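Local structure of OxsB protein (Bacillus megaterium, 5UL3) at residues V123-I128 and I158-G163; A458-S463 and R495-M500. The protein catalyses the oxidative ring contraction of dAMP to an oxetane aldehyde in oxetanocin A biosynthesis, using a [4Fe-4S] cluster, S-adenosylmethionine and cobalamin. All coordinates share one frame; numbering follows the deposited sequence.

Contact 1 (V123-I128 and I158-G163)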
loop_
_atom_site.group_PDB
_atom_site.type_symbol
_atom_site.label_atom_id
_atom_site.label_comp_id
_atom_site.label_asym_id
_atom_site.label_seq_id
_atom_site.Cartn_x
_atom_site.Cartn_y
_atom_site.Cartn_z
ATOM N N VAL A 123 8.687 -14.425 -5.864
ATOM C CA VAL A 123 8.188 -13.809 -7.092
ATOM C C VAL A 123 7.012 -12.903 -6.740
ATOM O O VAL A 123 6.003 -13.376 -6.198
ATOM C CB VAL A 123 7.752 -14.874 -8.109
ATOM C CG1 VAL A 123 7.380 -14.211 -9.453
ATOM C CG2 VAL A 123 8.854 -15.918 -8.302
ATOM N N ASN A 124 7.140 -11.610 -7.039
ATOM C CA ASN A 124 6.016 -10.685 -6.915
ATOM C C ASN A 124 5.243 -10.664 -8.232
ATOM O O ASN A 124 5.814 -10.313 -9.268
ATOM C CB ASN A 124 6.487 -9.267 -6.586
ATOM C CG ASN A 124 5.313 -8.296 -6.458
ATOM O OD1 ASN A 124 4.287 -8.654 -5.889
ATOM N ND2 ASN A 124 5.449 -7.093 -7.013
ATOM N N LEU A 125 3.961 -11.031 -8.195
ATOM C CA LEU A 125 3.160 -10.984 -9.413
ATOM C C LEU A 125 2.662 -9.568 -9.676
ATOM O O LEU A 125 2.596 -8.724 -8.780
ATOM C CB LEU A 125 1.972 -11.950 -9.338
ATOM C CG LEU A 125 2.283 -13.377 -8.900
ATOM C CD1 LEU A 125 1.074 -14.284 -9.090
ATOM C CD2 LEU A 125 3.514 -13.926 -9.609
ATOM N N CYS A 126 2.309 -9.311 -10.939
ATOM C CA CYS A 126 1.811 -8.004 -11.348
ATOM C C CYS A 126 1.089 -8.164 -12.676
ATOM O O CYS A 126 1.623 -8.791 -13.596
ATOM C CB CYS A 126 2.947 -6.983 -11.503
ATOM S SG CYS A 126 2.366 -5.261 -11.845
ATOM N N VAL A 127 -0.117 -7.612 -12.764
ATOM C CA VAL A 127 -0.797 -7.436 -14.046
ATOM C C VAL A 127 -0.360 -6.063 -14.545
ATOM O O VAL A 127 -0.902 -5.041 -14.125
ATOM C CB VAL A 127 -2.314 -7.551 -13.905
ATOM C CG1 VAL A 127 -2.995 -7.443 -15.269
ATOM C CG2 VAL A 127 -2.690 -8.861 -13.227
ATOM N N ILE A 128 0.666 -6.032 -15.400
ATOM C CA ILE A 128 1.293 -4.751 -15.719
ATOM C C ILE A 128 0.374 -3.841 -16.524
ATOM O O ILE A 128 0.601 -2.625 -16.559
ATOM C CB ILE A 128 2.631 -4.938 -16.462
ATOM C CG1 ILE A 128 2.485 -5.931 -17.614
ATOM C CG2 ILE A 128 3.728 -5.366 -15.492
ATOM C CD1 ILE A 128 3.793 -6.183 -18.336
ATOM N N ILE A 158 12.270 -11.936 -7.915
ATOM C CA ILE A 158 11.730 -11.711 -9.250
ATOM C C ILE A 158 10.491 -10.842 -9.094
ATOM O O ILE A 158 9.631 -11.136 -8.253
ATOM C CB ILE A 158 11.367 -13.031 -9.953
ATOM C CG1 ILE A 158 12.577 -13.971 -10.015
ATOM C CG2 ILE A 158 10.854 -12.736 -11.378
ATOM C CD1 ILE A 158 12.220 -15.344 -10.553
ATOM N N ASP A 159 10.389 -9.775 -9.901
ATOM C CA ASP A 159 9.282 -8.826 -9.775
ATOM C C ASP A 159 8.675 -8.598 -11.155
ATOM O O ASP A 159 9.317 -7.996 -12.021
ATOM C CB ASP A 159 9.753 -7.496 -9.178
ATOM C CG ASP A 159 8.583 -6.593 -8.738
ATOM O OD1 ASP A 159 7.429 -6.855 -9.140
ATOM O OD2 ASP A 159 8.816 -5.634 -7.963
ATOM N N MET A 160 7.443 -9.078 -11.351
ATOM C CA MET A 160 6.724 -8.804 -12.596
ATOM C C MET A 160 6.417 -7.327 -12.794
ATOM O O MET A 160 6.068 -6.937 -13.915
ATOM C CB MET A 160 5.420 -9.594 -12.641
ATOM C CG MET A 160 5.633 -11.097 -12.746
ATOM S SD MET A 160 4.076 -11.949 -12.972
ATOM C CE MET A 160 3.735 -11.534 -14.705
ATOM N N GLN A 161 6.550 -6.488 -11.760
ATOM C CA GLN A 161 6.297 -5.060 -11.951
ATOM C C GLN A 161 7.224 -4.455 -12.987
ATOM O O GLN A 161 6.856 -3.474 -13.642
ATOM C CB GLN A 161 6.479 -4.281 -10.660
ATOM C CG GLN A 161 5.437 -4.483 -9.599
ATOM C CD GLN A 161 5.701 -3.514 -8.458
ATOM O OE1 GLN A 161 5.044 -2.484 -8.342
ATOM N NE2 GLN A 161 6.712 -3.806 -7.657
ATOM N N VAL A 162 8.439 -4.968 -13.110
ATOM C CA VAL A 162 9.418 -4.390 -14.022
ATOM C C VAL A 162 9.440 -5.139 -15.356
ATOM O O VAL A 162 10.432 -5.080 -16.085
ATOM C CB VAL A 162 10.823 -4.311 -13.390
ATOM C CG1 VAL A 162 10.814 -3.384 -12.157
ATOM C CG2 VAL A 162 11.367 -5.700 -13.023
ATOM N N GLY A 163 8.365 -5.857 -15.674
ATOM C CA GLY A 163 8.166 -6.424 -16.985
ATOM C C GLY A 163 8.520 -7.882 -17.148
ATOM O O GLY A 163 8.308 -8.428 -18.236
#
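N124 and D159 lie side by side at the C-terminal ends of two neighbouring parallel strands, and N124 ND2 donates to D159 OD1 at 2.9 Å. The donor stands above the carboxylate plane, and the amide and carboxylate planes are 65° apart. From the opposite face of that plane the backbone N of Q161 reaches the same D159 OD1 at 2.8 Å, which closes an Asx turn. The other oxygen, D159 OD2, uses its syn lone pair to take Q161 NE2 at 2.8 Å, nearly in the amide plane of Q161. Three bonds thus fix the rotation of the carboxylate, and D159 in turn orients the Q161 amide. That amide lies in the cobalamin pocket: its NE2 also donates to the carbonyl of R135, and its OE1 makes a weak hydrogen bond to the cofactor.

V123 pairs with I158 and N124 with D159 as parallel bridges. N124 N donates to I158 O at 2.8 Å, and M160 N to N124 O at 2.9 Å. Beyond the last bridge M160 packs against the turning chain 125-126: its CB lies 3.8 Å from C126 CB, while chi3 of 74° bends the chain and brings CE to 3.6 Å from C126 O. On the other sheet face V123 CG2 meets I158 CD1 at 4.1 Å.

Strand 119-124, helix 138-149 and strand 154-159 form a beta-alpha-beta unit of the cobalamin-binding Rossmann fold, with 154-159 at the sheet edge. I169 of helix 166-176 packs on V123, I158 and M160, and helix 190-205 covers L125.

Contact 2 (A458-S463 and R495-M500)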
loop_
_atom_site.group_PDB
_atom_site.type_symbol
_atom_site.label_atom_id
_atom_site.label_comp_id
_atom_site.label_asym_id
_atom_site.label_seq_id
_atom_site.Cartn_x
_atom_site.Cartn_y
_atom_site.Cartn_z
ATOM N N ALA A 458 -10.687 17.517 11.945
ATOM C CA ALA A 458 -9.425 16.872 11.603
ATOM C C ALA A 458 -8.873 17.445 10.302
ATOM O O ALA A 458 -7.676 17.726 10.199
ATOM C CB ALA A 458 -9.601 15.354 11.480
ATOM N N LEU A 459 -9.739 17.639 9.307
ATOM C CA LEU A 459 -9.280 18.161 8.015
ATOM C C LEU A 459 -8.800 19.598 8.147
ATOM O O LEU A 459 -7.823 20.003 7.505
ATOM C CB LEU A 459 -10.396 18.075 6.975
ATOM C CG LEU A 459 -10.945 16.685 6.661
ATOM C CD1 LEU A 459 -12.052 16.775 5.584
ATOM C CD2 LEU A 459 -9.829 15.738 6.250
ATOM N N ARG A 460 -9.481 20.374 8.984
ATOM C CA ARG A 460 -9.080 21.750 9.260
ATOM C C ARG A 460 -7.676 21.811 9.858
ATOM O O ARG A 460 -6.831 22.611 9.429
ATOM C CB ARG A 460 -10.123 22.361 10.206
ATOM C CG ARG A 460 -10.113 23.861 10.366
ATOM C CD ARG A 460 -11.229 24.320 11.322
ATOM N NE ARG A 460 -12.568 24.197 10.755
ATOM C CZ ARG A 460 -13.684 24.148 11.474
ATOM N NH1 ARG A 460 -13.632 24.201 12.806
ATOM N NH2 ARG A 460 -14.853 24.037 10.870
ATOM N N LEU A 461 -7.410 20.975 10.864
ATOM C CA LEU A 461 -6.114 20.990 11.531
ATOM C C LEU A 461 -4.982 20.559 10.599
ATOM O O LEU A 461 -3.926 21.203 10.553
ATOM C CB LEU A 461 -6.166 20.090 12.777
ATOM C CG LEU A 461 -7.113 20.596 13.870
ATOM C CD1 LEU A 461 -7.455 19.495 14.895
ATOM C CD2 LEU A 461 -6.493 21.808 14.590
ATOM N N VAL A 462 -5.174 19.468 9.859
ATOM C CA VAL A 462 -4.092 18.979 9.002
ATOM C C VAL A 462 -3.851 19.946 7.850
ATOM O O VAL A 462 -2.699 20.253 7.517
ATOM C CB VAL A 462 -4.387 17.561 8.482
ATOM C CG1 VAL A 462 -3.277 17.129 7.487
ATOM C CG2 VAL A 462 -4.445 16.561 9.671
ATOM N N SER A 463 -4.924 20.442 7.232
ATOM C CA SER A 463 -4.726 21.351 6.097
ATOM C C SER A 463 -4.087 22.667 6.538
ATOM O O SER A 463 -3.247 23.218 5.807
ATOM C CB SER A 463 -6.047 21.590 5.364
ATOM O OG SER A 463 -7.019 22.215 6.182
ATOM N N ARG A 495 -19.270 21.345 2.552
ATOM C CA ARG A 495 -18.805 22.303 3.551
ATOM C C ARG A 495 -17.529 22.990 3.079
ATOM O O ARG A 495 -16.608 22.343 2.572
ATOM C CB ARG A 495 -18.580 21.614 4.895
ATOM C CG ARG A 495 -19.907 21.292 5.580
ATOM C CD ARG A 495 -19.713 20.768 6.959
ATOM N NE ARG A 495 -19.141 21.762 7.855
ATOM C CZ ARG A 495 -19.114 21.627 9.174
ATOM N NH1 ARG A 495 -19.638 20.544 9.733
ATOM N NH2 ARG A 495 -18.564 22.563 9.931
ATOM N N THR A 496 -17.487 24.314 3.240
ATOM C CA THR A 496 -16.330 25.116 2.862
ATOM C C THR A 496 -15.571 25.645 4.075
ATOM O O THR A 496 -14.646 26.451 3.921
ATOM C CB THR A 496 -16.769 26.272 1.949
ATOM O OG1 THR A 496 -17.801 27.038 2.593
ATOM C CG2 THR A 496 -17.307 25.721 0.640
ATOM N N ASP A 497 -15.921 25.200 5.278
ATOM C CA ASP A 497 -15.214 25.624 6.481
ATOM C C ASP A 497 -14.283 24.545 7.014
ATOM O O ASP A 497 -13.926 24.565 8.196
ATOM C CB ASP A 497 -16.210 26.049 7.557
ATOM C CG ASP A 497 -17.100 24.915 8.003
ATOM O OD1 ASP A 497 -17.284 23.955 7.226
ATOM O OD2 ASP A 497 -17.628 24.987 9.134
ATOM N N ALA A 498 -13.876 23.605 6.165
ATOM C CA ALA A 498 -12.984 22.528 6.568
ATOM C C ALA A 498 -11.574 22.713 6.029
ATOM O O ALA A 498 -10.605 22.618 6.780
ATOM C CB ALA A 498 -13.545 21.173 6.100
ATOM N N LEU A 499 -11.425 23.010 4.743
ATOM C CA LEU A 499 -10.091 23.062 4.152
ATOM C C LEU A 499 -9.472 24.438 4.378
ATOM O O LEU A 499 -10.020 25.456 3.937
ATOM C CB LEU A 499 -10.158 22.716 2.663
ATOM C CG LEU A 499 -10.838 21.373 2.353
ATOM C CD1 LEU A 499 -10.915 21.118 0.850
ATOM C CD2 LEU A 499 -10.116 20.220 3.063
ATOM N N MET A 500 -8.338 24.462 5.071
ATOM C CA MET A 500 -7.629 25.687 5.409
ATOM C C MET A 500 -6.413 25.860 4.512
ATOM O O MET A 500 -5.764 24.886 4.113
ATOM C CB MET A 500 -7.163 25.684 6.867
ATOM C CG MET A 500 -8.271 25.571 7.897
ATOM S SD MET A 500 -9.318 27.043 7.973
ATOM C CE MET A 500 -10.810 26.373 7.285
#
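R460 and D497 carry the charged part of this contact, structural packing of the loop between helices 484-493 and 510-519 onto helix 452-464 within the radical SAM core. The guanidinium of R460 grips one acceptor side-on: NE and NH2 each lie 2.9 Å from D497 O, which sits near the guanidinium plane. NE approaches that carbonyl nearly head-on (C=O...N 166°), NH2 from above its plane. A longer salt bridge of 3.4 Å joins R460 NH2 to D497 OD2. The carboxylate is held side-on by R495, whose NE takes OD1 and whose NH2 takes OD2. D497 thus lies between two arginines and would be expected to offset their like charges (R460 NH2 to R495 NH2, 4.1 Å).

The uncharged polar link is S463. Its OG, placed between the backbone N and carbonyl carbon (chi1 62°), donates to L459 O at 2.7 Å and accepts from M500 N at 2.8 Å, nearly straight (168°). R460 CA adds a CA-H...O contact with A498 O at 3.0 Å.

Among apolar groups, L459 CB lies 4.5 Å from L499 CD2, and M500 runs alongside the aliphatic part of R460, M500 CG to R460 CG at 3.5 Å.

The same helix, 452-464, also sets I456 against R495 and A498, and its E453 forms a salt bridge with R495. I524 of helix 521-527 packs on R460 and M500.

How the contacts relate
From the N terminus the chain first builds the N-terminal domain, then passes through strand 119-124 and helix 138-149 to strand 154-159, where contact 1 closes a loop whose nearest ends are 30 residues apart. It then completes the cobalamin-binding domain and enters the radical SAM core. There contact 2 closes a second loop, from helix 452-464 through strand 470-473 and helix 484-493 to 495-500, its nearest ends 32 residues apart. The loops are in series, neither nesting nor crossing. The centres of contact 1 and contact 2 are about 39 Å apart. Each tie stays within its own domain: one between adjacent Rossmann strands, the other between a helix and a loop of the radical SAM core.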